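Local atomic coordinates of anaphase-promoting complex subunit cut9 (Schizosaccharomyces pombe, PDB entry 2XPI), a protein that serves as a TPR-repeat subunit of the anaphase-promoting complex, the E3 ubiquitin ligase that controls progression through mitosis and G1. Residues Y86-R91 against D112-P117. Sequence-based numbering, arbitrary orientation.
Sequences YLRLWR and DITGNP
Arg88 reaches from helix 83-96 to the end of helix 100-114, the other helix of TPR 1. Its CB leaves alongside segment 112-117, with CG anti to the carbonyl carbon (chi1 -67°), and from CG to NE the chain runs fully extended, which carries the guanidinium over to Thr114. There NH2 lies 4.0 Å from Thr114 CG2, the methyl approaching the guanidinium obliquely. The charge is met beyond that methyl, NH2 forming a salt bridge with Asp119 OD2, while NH1 faces Asp85 OD1 as a long, weak ion pair. Threonine suits this place because its other branch is polar: Thr114 OG1 bonds to Val110 O, within its own helix, and to Asp119 OD2, and weakly accepts the backbone N-H of Asn116 (N to OG1 3.3 Å). Gly115, with positive phi, takes the chain out of the helix. Beside this contact of methyl and guanidinium, Leu87 CD2 meets Ile113 CD1 at 4.1 Å, the side chains crossing at about a right angle; both are branched and apolar, suited to packing between helices without a polar partner, and Leu87 is buried. Since Arg91 NH1 bridges Asp119 OD1, two salt bridges and one hydrogen bond link TPR 1 to helix 117-129 of TPR 2, which probably steadies the join.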
loop_
_atom_site.group_PDB
_atom_site.type_symbol
_atom_site.label_atom_id
_atom_site.label_comp_id
_atom_site.label_asym_id
_atom_site.label_seq_id
_atom_site.Cartn_x
_atom_site.Cartn_y
_atom_site.Cartn_z
ATOM N N TYR A 86 13.718 -19.056 -19.933
ATOM C CA TYR A 86 14.265 -19.073 -18.575
ATOM C C TYR A 86 14.002 -17.751 -17.873
ATOM O O TYR A 86 13.806 -17.725 -16.667
ATOM C CB TYR A 86 15.776 -19.301 -18.568
ATOM C CG TYR A 86 16.191 -20.723 -18.801
ATOM C CD1 TYR A 86 16.885 -21.083 -19.952
ATOM C CD2 TYR A 86 15.889 -21.713 -17.873
ATOM C CE1 TYR A 86 17.262 -22.391 -20.175
ATOM C CE2 TYR A 86 16.269 -23.025 -18.083
ATOM C CZ TYR A 86 16.953 -23.360 -19.235
ATOM O OH TYR A 86 17.332 -24.664 -19.445
ATOM N N LEU A 87 14.052 -16.654 -18.630
ATOM C CA LEU A 87 13.835 -15.323 -18.084
ATOM C C LEU A 87 12.412 -15.200 -17.563
ATOM O O LEU A 87 12.185 -14.792 -16.433
ATOM C CB LEU A 87 14.101 -14.266 -19.159
ATOM C CG LEU A 87 15.499 -13.628 -19.113
ATOM C CD1 LEU A 87 16.537 -14.637 -18.699
ATOM C CD2 LEU A 87 15.869 -12.958 -20.430
ATOM N N ARG A 88 11.461 -15.588 -18.400
ATOM C CA ARG A 88 10.060 -15.541 -18.048
ATOM C C ARG A 88 9.690 -16.415 -16.859
ATOM O O ARG A 88 9.023 -15.950 -15.948
ATOM C CB ARG A 88 9.215 -15.909 -19.248
ATOM C CG ARG A 88 9.299 -14.907 -20.344
ATOM C CD ARG A 88 8.469 -15.393 -21.463
ATOM N NE ARG A 88 8.482 -14.470 -22.579
ATOM C CZ ARG A 88 8.649 -14.865 -23.828
ATOM N NH1 ARG A 88 8.820 -16.158 -24.076
ATOM N NH2 ARG A 88 8.650 -13.981 -24.813
ATOM N N LEU A 89 10.103 -17.675 -16.862
ATOM C CA LEU A 89 9.921 -18.501 -15.677
ATOM C C LEU A 89 10.444 -17.789 -14.438
ATOM O O LEU A 89 9.807 -17.783 -13.382
ATOM C CB LEU A 89 10.655 -19.809 -15.833
ATOM C CG LEU A 89 9.852 -20.980 -16.402
ATOM C CD1 LEU A 89 8.549 -20.557 -17.048
ATOM C CD2 LEU A 89 10.731 -21.813 -17.359
ATOM N N TRP A 90 11.608 -17.172 -14.584
ATOM C CA TRP A 90 12.268 -16.497 -13.478
ATOM C C TRP A 90 11.490 -15.257 -13.035
ATOM O O TRP A 90 11.250 -15.060 -11.851
ATOM C CB TRP A 90 13.702 -16.144 -13.882
ATOM C CG TRP A 90 14.492 -15.404 -12.868
ATOM C CD1 TRP A 90 14.196 -15.251 -11.547
ATOM C CD2 TRP A 90 15.722 -14.704 -13.090
ATOM N NE1 TRP A 90 15.165 -14.493 -10.931
ATOM C CE2 TRP A 90 16.112 -14.142 -11.858
ATOM C CE3 TRP A 90 16.540 -14.510 -14.210
ATOM C CZ2 TRP A 90 17.280 -13.399 -11.712
ATOM C CZ3 TRP A 90 17.700 -13.763 -14.063
ATOM C CH2 TRP A 90 18.054 -13.215 -12.823
ATOM N N ARG A 91 11.107 -14.414 -13.985
ATOM C CA ARG A 91 10.289 -13.251 -13.678
ATOM C C ARG A 91 9.008 -13.700 -12.994
ATOM O O ARG A 91 8.609 -13.151 -11.976
ATOM C CB ARG A 91 9.948 -12.507 -14.953
ATOM C CG ARG A 91 8.857 -11.506 -14.787
ATOM C CD ARG A 91 8.315 -11.134 -16.157
ATOM N NE ARG A 91 7.612 -12.251 -16.781
ATOM C CZ ARG A 91 7.364 -12.333 -18.081
ATOM N NH1 ARG A 91 7.777 -11.363 -18.874
ATOM N NH2 ARG A 91 6.716 -13.385 -18.584
ATOM N N ASP A 112 12.999 -5.871 -23.228
ATOM C CA ASP A 112 14.037 -5.278 -24.083
ATOM C C ASP A 112 14.391 -6.209 -25.242
ATOM O O ASP A 112 14.496 -5.767 -26.380
ATOM C CB ASP A 112 15.290 -4.894 -23.280
ATOM C CG ASP A 112 15.059 -3.678 -22.368
ATOM O OD1 ASP A 112 14.153 -2.855 -22.660
ATOM O OD2 ASP A 112 15.787 -3.540 -21.354
ATOM N N ILE A 113 14.547 -7.498 -24.958
ATOM C CA ILE A 113 14.870 -8.473 -25.995
ATOM C C ILE A 113 13.743 -8.706 -27.013
ATOM O O ILE A 113 13.954 -8.627 -28.216
ATOM C CB ILE A 113 15.250 -9.822 -25.369
ATOM C CG1 ILE A 113 16.631 -9.746 -24.717
ATOM C CG2 ILE A 113 15.224 -10.927 -26.414
ATOM C CD1 ILE A 113 16.948 -10.955 -23.868
ATOM N N THR A 114 12.540 -8.966 -26.513
ATOM C CA THR A 114 11.450 -9.529 -27.305
ATOM C C THR A 114 10.455 -8.503 -27.879
ATOM O O THR A 114 9.932 -8.671 -28.993
ATOM C CB THR A 114 10.661 -10.525 -26.431
ATOM O OG1 THR A 114 10.055 -9.819 -25.341
ATOM C CG2 THR A 114 11.600 -11.562 -25.856
ATOM N N GLY A 115 10.165 -7.464 -27.104
ATOM C CA GLY A 115 9.176 -6.483 -27.494
ATOM C C GLY A 115 7.775 -7.059 -27.501
ATOM O O GLY A 115 6.849 -6.423 -28.017
ATOM N N ASN A 116 7.609 -8.250 -26.923
ATOM C CA ASN A 116 6.302 -8.916 -26.862
ATOM C C ASN A 116 5.308 -8.253 -25.904
ATOM O O ASN A 116 5.619 -8.002 -24.743
ATOM C CB ASN A 116 6.486 -10.376 -26.452
ATOM C CG ASN A 116 5.288 -11.251 -26.797
ATOM O OD1 ASN A 116 5.433 -12.243 -27.510
ATOM N ND2 ASN A 116 4.110 -10.899 -26.292
ATOM N N PRO A 117 4.093 -7.986 -26.387
ATOM C CA PRO A 117 3.032 -7.461 -25.524
ATOM C C PRO A 117 2.875 -8.242 -24.217
ATOM O O PRO A 117 2.749 -7.636 -23.158
ATOM C CB PRO A 117 1.785 -7.612 -26.402
ATOM C CG PRO A 117 2.310 -7.457 -27.810
ATOM C CD PRO A 117 3.647 -8.141 -27.787
#